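PDB 5J72: putative N-acetylmuramoyl-L-alanine amidase,autolysin cwp6 from Peptoclostridium difficile, which probably cleaves the amide bond between N-acetylmuramic acid and L-alanine in peptidoglycan as a zinc-containing autolysin that also carries three CWB2 cell wall-anchoring domains. Local coordinates for residues 7-12 and 385-390; 363-368 and 414-419. All blocks are in the same frame, centred on the assembly; numbering follows the deposited sequence.

Contact 1 (7-12 and 385-390)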
loop_
_atom_site.group_PDB
_atom_site.type_symbol
_atom_site.label_atom_id
_atom_site.label_comp_id
_atom_site.label_asym_id
_atom_site.label_seq_id
_atom_site.Cartn_x
_atom_site.Cartn_y
_atom_site.Cartn_z
ATOM N N LEU A 7 6.549 23.677 0.803
ATOM C CA LEU A 7 5.384 23.323 -0.017
ATOM C C LEU A 7 5.144 21.814 0.137
ATOM O O LEU A 7 6.095 21.025 0.101
ATOM C CB LEU A 7 5.648 23.624 -1.512
ATOM C CG LEU A 7 5.921 25.135 -1.780
ATOM C CD1 LEU A 7 6.059 25.316 -3.352
ATOM C CD2 LEU A 7 4.799 26.018 -1.174
ATOM N N GLN A 8 3.900 21.433 0.308
ATOM C CA GLN A 8 3.636 19.970 0.504
ATOM C C GLN A 8 3.867 19.105 -0.757
ATOM O O GLN A 8 4.489 18.019 -0.680
ATOM C CB GLN A 8 2.217 19.808 0.997
ATOM C CG GLN A 8 1.797 18.296 1.144
ATOM C CD GLN A 8 0.346 18.209 1.563
ATOM O OE1 GLN A 8 -0.458 19.072 1.224
ATOM N NE2 GLN A 8 -0.033 17.106 2.291
ATOM N N ARG A 9 3.413 19.596 -1.940
ATOM C CA ARG A 9 3.442 18.809 -3.208
ATOM C C ARG A 9 4.163 19.530 -4.282
ATOM O O ARG A 9 3.984 20.729 -4.411
ATOM C CB ARG A 9 2.005 18.635 -3.774
ATOM C CG ARG A 9 0.941 18.269 -2.751
ATOM C CD ARG A 9 -0.264 17.503 -3.364
ATOM N NE ARG A 9 -1.233 17.315 -2.258
ATOM C CZ ARG A 9 -1.233 16.293 -1.390
ATOM N NH1 ARG A 9 -2.106 16.258 -0.398
ATOM N NH2 ARG A 9 -0.384 15.299 -1.531
ATOM N N LYS A 10 4.991 18.815 -5.084
ATOM C CA LYS A 10 5.701 19.440 -6.186
ATOM C C LYS A 10 5.136 18.920 -7.528
ATOM O O LYS A 10 5.508 19.396 -8.604
ATOM C CB LYS A 10 7.167 19.079 -6.110
ATOM C CG LYS A 10 7.828 19.599 -4.794
ATOM C CD LYS A 10 7.586 21.119 -4.654
ATOM C CE LYS A 10 8.714 21.957 -5.165
ATOM N NZ LYS A 10 10.093 21.332 -4.965
ATOM N N SER A 11 4.250 17.927 -7.456
ATOM C CA SER A 11 3.560 17.392 -8.652
ATOM C C SER A 11 2.064 17.422 -8.317
ATOM O O SER A 11 1.655 16.857 -7.277
ATOM C CB SER A 11 4.042 15.970 -8.938
ATOM O OG SER A 11 3.434 15.474 -10.114
ATOM N N VAL A 12 1.237 18.100 -9.126
ATOM C CA VAL A 12 -0.189 18.232 -8.825
ATOM C C VAL A 12 -1.019 17.994 -10.118
ATOM O O VAL A 12 -0.424 17.695 -11.151
ATOM C CB VAL A 12 -0.492 19.664 -8.250
ATOM C CG1 VAL A 12 0.292 19.878 -6.935
ATOM C CG2 VAL A 12 -0.125 20.752 -9.266
ATOM N N ALA A 385 4.321 10.154 3.876
ATOM C CA ALA A 385 3.758 10.847 5.053
ATOM C C ALA A 385 3.563 12.385 4.760
ATOM O O ALA A 385 2.554 12.949 5.126
ATOM C CB ALA A 385 4.740 10.725 6.201
ATOM N N LYS A 386 4.541 13.009 4.135
ATOM C CA LYS A 386 4.475 14.462 3.770
ATOM C C LYS A 386 3.229 14.704 2.833
ATOM O O LYS A 386 2.462 15.640 3.010
ATOM C CB LYS A 386 5.773 14.815 2.992
ATOM C CG LYS A 386 5.815 16.327 2.572
ATOM C CD LYS A 386 7.174 16.607 1.870
ATOM C CE LYS A 386 7.175 18.031 1.276
ATOM N NZ LYS A 386 7.225 19.103 2.327
ATOM N N LEU A 387 3.055 13.835 1.867
ATOM C CA LEU A 387 1.925 13.931 0.911
ATOM C C LEU A 387 0.591 13.456 1.500
ATOM O O LEU A 387 -0.463 13.636 0.857
ATOM C CB LEU A 387 2.240 13.048 -0.325
ATOM C CG LEU A 387 3.509 13.445 -1.076
ATOM C CD1 LEU A 387 3.776 12.428 -2.232
ATOM C CD2 LEU A 387 3.310 14.950 -1.610
ATOM N N LYS A 388 0.614 12.841 2.712
ATOM C CA LYS A 388 -0.548 12.283 3.405
ATOM C C LYS A 388 -1.247 11.281 2.443
ATOM O O LYS A 388 -2.476 11.364 2.221
ATOM C CB LYS A 388 -1.477 13.379 3.913
ATOM C CG LYS A 388 -0.725 14.349 4.889
ATOM C CD LYS A 388 -1.762 15.355 5.433
ATOM C CE LYS A 388 -1.240 16.403 6.423
ATOM N NZ LYS A 388 -0.398 15.788 7.455
ATOM N N ALA A 389 -0.458 10.386 1.898
ATOM C CA ALA A 389 -0.855 9.395 0.889
ATOM C C ALA A 389 -0.325 8.002 1.263
ATOM O O ALA A 389 0.670 7.868 1.961
ATOM C CB ALA A 389 -0.290 9.782 -0.486
ATOM N N PRO A 390 -0.998 6.945 0.826
ATOM C CA PRO A 390 -0.564 5.577 1.138
ATOM C C PRO A 390 0.494 5.033 0.231
ATOM O O PRO A 390 0.687 5.484 -0.906
ATOM C CB PRO A 390 -1.856 4.741 0.962
ATOM C CG PRO A 390 -2.678 5.588 -0.131
ATOM C CD PRO A 390 -2.299 7.037 0.099
HETATM O O HOH W 1 -3.613 13.681 1.261
#

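Contact 2 (363-368 and 414-419)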
loop_
_atom_site.group_PDB
_atom_site.type_symbol
_atom_site.label_atom_id
_atom_site.label_comp_id
_atom_site.label_asym_id
_atom_site.label_seq_id
_atom_site.Cartn_x
_atom_site.Cartn_y
_atom_site.Cartn_z
ATOM N N LEU A 363 -7.953 9.949 -3.245
ATOM C CA LEU A 363 -6.685 10.142 -2.542
ATOM C C LEU A 363 -5.905 11.278 -3.227
ATOM O O LEU A 363 -6.129 11.541 -4.408
ATOM C CB LEU A 363 -5.873 8.853 -2.647
ATOM C CG LEU A 363 -6.592 7.611 -2.061
ATOM C CD1 LEU A 363 -5.729 6.392 -2.446
ATOM C CD2 LEU A 363 -6.818 7.761 -0.550
ATOM N N SER A 364 -5.001 11.922 -2.514
ATOM C CA SER A 364 -4.192 12.958 -3.165
ATOM C C SER A 364 -3.109 12.253 -3.985
ATOM O O SER A 364 -2.595 12.815 -4.942
ATOM C CB SER A 364 -3.526 13.824 -2.104
ATOM O OG SER A 364 -2.715 12.968 -1.304
ATOM N N ALA A 365 -2.732 11.022 -3.601
ATOM C CA ALA A 365 -1.686 10.323 -4.348
ATOM C C ALA A 365 -1.621 8.869 -3.960
ATOM O O ALA A 365 -2.273 8.482 -2.998
ATOM C CB ALA A 365 -0.336 10.930 -4.049
ATOM N N MET A 366 -0.831 8.081 -4.695
ATOM C CA MET A 366 -0.606 6.685 -4.312
ATOM C C MET A 366 0.771 6.441 -4.633
ATOM O O MET A 366 1.172 6.706 -5.750
ATOM C CB MET A 366 -1.510 5.680 -5.093
ATOM C CG MET A 366 -1.213 4.203 -4.731
ATOM S SD MET A 366 -2.071 3.793 -3.214
ATOM C CE MET A 366 -3.725 3.432 -3.866
ATOM N N LEU A 367 1.574 5.970 -3.665
ATOM C CA LEU A 367 2.975 5.682 -3.968
ATOM C C LEU A 367 3.089 4.185 -4.164
ATOM O O LEU A 367 2.696 3.437 -3.269
ATOM C CB LEU A 367 3.923 6.146 -2.792
ATOM C CG LEU A 367 4.149 7.705 -2.694
ATOM C CD1 LEU A 367 2.909 8.321 -1.985
ATOM C CD2 LEU A 367 5.418 8.061 -1.896
ATOM N N VAL A 368 3.719 3.733 -5.267
ATOM C CA VAL A 368 3.725 2.287 -5.546
ATOM C C VAL A 368 5.111 1.719 -5.515
ATOM O O VAL A 368 5.951 2.133 -6.297
ATOM C CB VAL A 368 3.114 2.047 -6.968
ATOM C CG1 VAL A 368 3.163 0.522 -7.299
ATOM C CG2 VAL A 368 1.682 2.560 -6.997
ATOM N N THR A 414 -2.164 11.703 -8.257
ATOM C CA THR A 414 -0.860 11.395 -8.798
ATOM C C THR A 414 -0.382 10.022 -8.320
ATOM O O THR A 414 -0.575 9.700 -7.131
ATOM C CB THR A 414 0.178 12.439 -8.284
ATOM O OG1 THR A 414 -0.316 13.755 -8.612
ATOM C CG2 THR A 414 1.567 12.240 -8.877
ATOM N N VAL A 415 0.273 9.285 -9.187
ATOM C CA VAL A 415 0.780 7.992 -8.809
ATOM C C VAL A 415 2.267 8.118 -8.852
ATOM O O VAL A 415 2.839 8.551 -9.863
ATOM C CB VAL A 415 0.300 6.888 -9.799
ATOM C CG1 VAL A 415 1.027 5.561 -9.511
ATOM C CG2 VAL A 415 -1.197 6.718 -9.718
ATOM N N TYR A 416 2.954 7.781 -7.749
ATOM C CA TYR A 416 4.381 7.824 -7.780
ATOM C C TYR A 416 4.922 6.444 -7.897
ATOM O O TYR A 416 4.552 5.593 -7.079
ATOM C CB TYR A 416 4.956 8.407 -6.475
ATOM C CG TYR A 416 4.630 9.871 -6.296
ATOM C CD1 TYR A 416 5.578 10.844 -6.537
ATOM C CD2 TYR A 416 3.379 10.273 -5.845
ATOM C CE1 TYR A 416 5.284 12.217 -6.326
ATOM C CE2 TYR A 416 3.085 11.622 -5.633
ATOM C CZ TYR A 416 4.043 12.579 -5.876
ATOM O OH TYR A 416 3.678 13.904 -5.634
ATOM N N GLN A 417 5.774 6.191 -8.847
ATOM C CA GLN A 417 6.376 4.866 -8.986
ATOM C C GLN A 417 7.740 4.891 -8.313
ATOM O O GLN A 417 8.662 5.604 -8.715
ATOM C CB GLN A 417 6.535 4.520 -10.476
ATOM C CG GLN A 417 7.365 3.285 -10.715
ATOM C CD GLN A 417 7.391 2.994 -12.239
ATOM O OE1 GLN A 417 6.798 3.731 -13.018
ATOM N NE2 GLN A 417 8.056 1.902 -12.659
ATOM N N ILE A 418 7.885 4.101 -7.263
ATOM C CA ILE A 418 9.130 4.049 -6.500
ATOM C C ILE A 418 10.059 2.966 -6.964
ATOM O O ILE A 418 9.680 1.794 -7.010
ATOM C CB ILE A 418 8.791 3.788 -4.997
ATOM C CG1 ILE A 418 7.713 4.782 -4.495
ATOM C CG2 ILE A 418 10.084 3.866 -4.155
ATOM C CD1 ILE A 418 8.151 6.281 -4.627
ATOM N N GLY A 419 11.272 3.321 -7.300
ATOM C CA GLY A 419 12.208 2.308 -7.696
ATOM C C GLY A 419 12.000 1.878 -9.137
ATOM O O GLY A 419 11.032 2.174 -9.800
HETATM O O HOH W 2 7.665 0.407 -8.417
#

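Contact 1 (7-12 and 385-390)
A Schellman motif ends helix 375-387 of a CWB2 domain, and Gln-8 and Arg-9, in the loop after strand 3-7 of the N-terminal domain, bind the carbonyls of its last turn. The evidence for the motif is the positive phi of Lys-388 (55°) and the backbone bond from Lys-388 N back to Ala-385 O, 3.1 Å.

The tight part is formed by Gln-8, Arg-9, Lys-386 and Leu-387. Gln-8 runs out extended, CG anti to the backbone N, and its NE2 donates to Lys-386 O at 3.0 Å; the acceptor lies almost in the amide plane, and the donor lies in the carbonyl plane. Its OE1 is taken by Asn-19 N, so both ends of the amide are fixed. Arg-9 presents the edge of its guanidinium to Leu-387 O: NH2 donates at 2.9 Å along a lone pair, with an N-H...O angle of 158°, whereas NH1 adds a weak bond. Lys-17 O accepts from Arg-9 NE, and Gln-8 CD lies over one guanidinium face, toward its rim, 3.7 Å above the plane. Leu-387 CD2 packs against Gln-8 O at 3.4 Å. Partly exposed Lys-386 flanks this core; its chain, bent at the last torsion, brings NZ to Leu-7 O at 3.2 Å, from above the carbonyl plane. Its side chain lies about 4 Å from a bound calcium ion and near Asn-6, a residue seen to bind calcium in this protein.

The looser side belongs to exposed Lys-388, which merely brushes Gln-8 NE2 with its CG, and to water 1, which donates to Lys-388 O at 2.8 Å and accepts a weak bond from Arg-9 NH1.

Contact 2 (363-368 and 414-419)
Leu-367 and Tyr-416 form the apolar centre of a parallel strand pair in a CWB2 domain, lying side by side and pointing the same way, with Leu-367 CG 3.9 Å from Tyr-416 CB. As register partners both leave the same face of the sheet, and the matching first torsions (CG anti to the carbonyl carbon in each) lay them side by side. On that face Ala-365 CB meets the rim of the tyrosine ring, in its plane, at 3.8 Å from Tyr-416 CE2. Leu-387 of helix 375-387 also touches Tyr-416, so this side is covered by the helix.

The other face carries Val-368 and Val-415, whose side chains cross obliquely, Val-368 CG2 to Val-415 CG1 being 4.0 Å; Ile-427 of helix 424-433 packs on both.

Between the faces runs the backbone ladder. The short axes of 365-368 and 414-418 diverge by only 15°, and Met-366 and Val-368 each bond through N and O to residues flanking their register partners: Met-366 to Thr-414 and Tyr-416, Val-368 to Tyr-416 and Ile-418. The bond from Val-368 N to Tyr-416 O is the shortest, 2.7 Å, and points nearly along the C=O axis (179°). Ile-418 N reaches Val-368 O at 2.9 Å from above the carbonyl plane.

At the C-terminal end of the ladder, water 2 donates to Val-368 O at 3.2 Å and to Ile-418 O at 2.8 Å, bridging the two carbonyls.

In the fold
From the N terminus, residues 7-12 open contact 1, and the chain passes through the rest of the N-terminal domain and two earlier CWB2 domains before strand 362-370 opens contact 2. Helix 375-387 follows, and its end at 385-390 closes the first loop, 372 residues long; strand 411-418 then closes the second, so the two contacts cross rather than nest. Contact 1 joins the N-terminal domain to the third CWB2 domain, whereas contact 2 lies within that domain. They meet directly: Ser-364 OG and Leu-387 O are probably hydrogen bonded, as are Leu-367 N and Pro-390 O, while Arg-9 NH1 packs on Ser-364 CB.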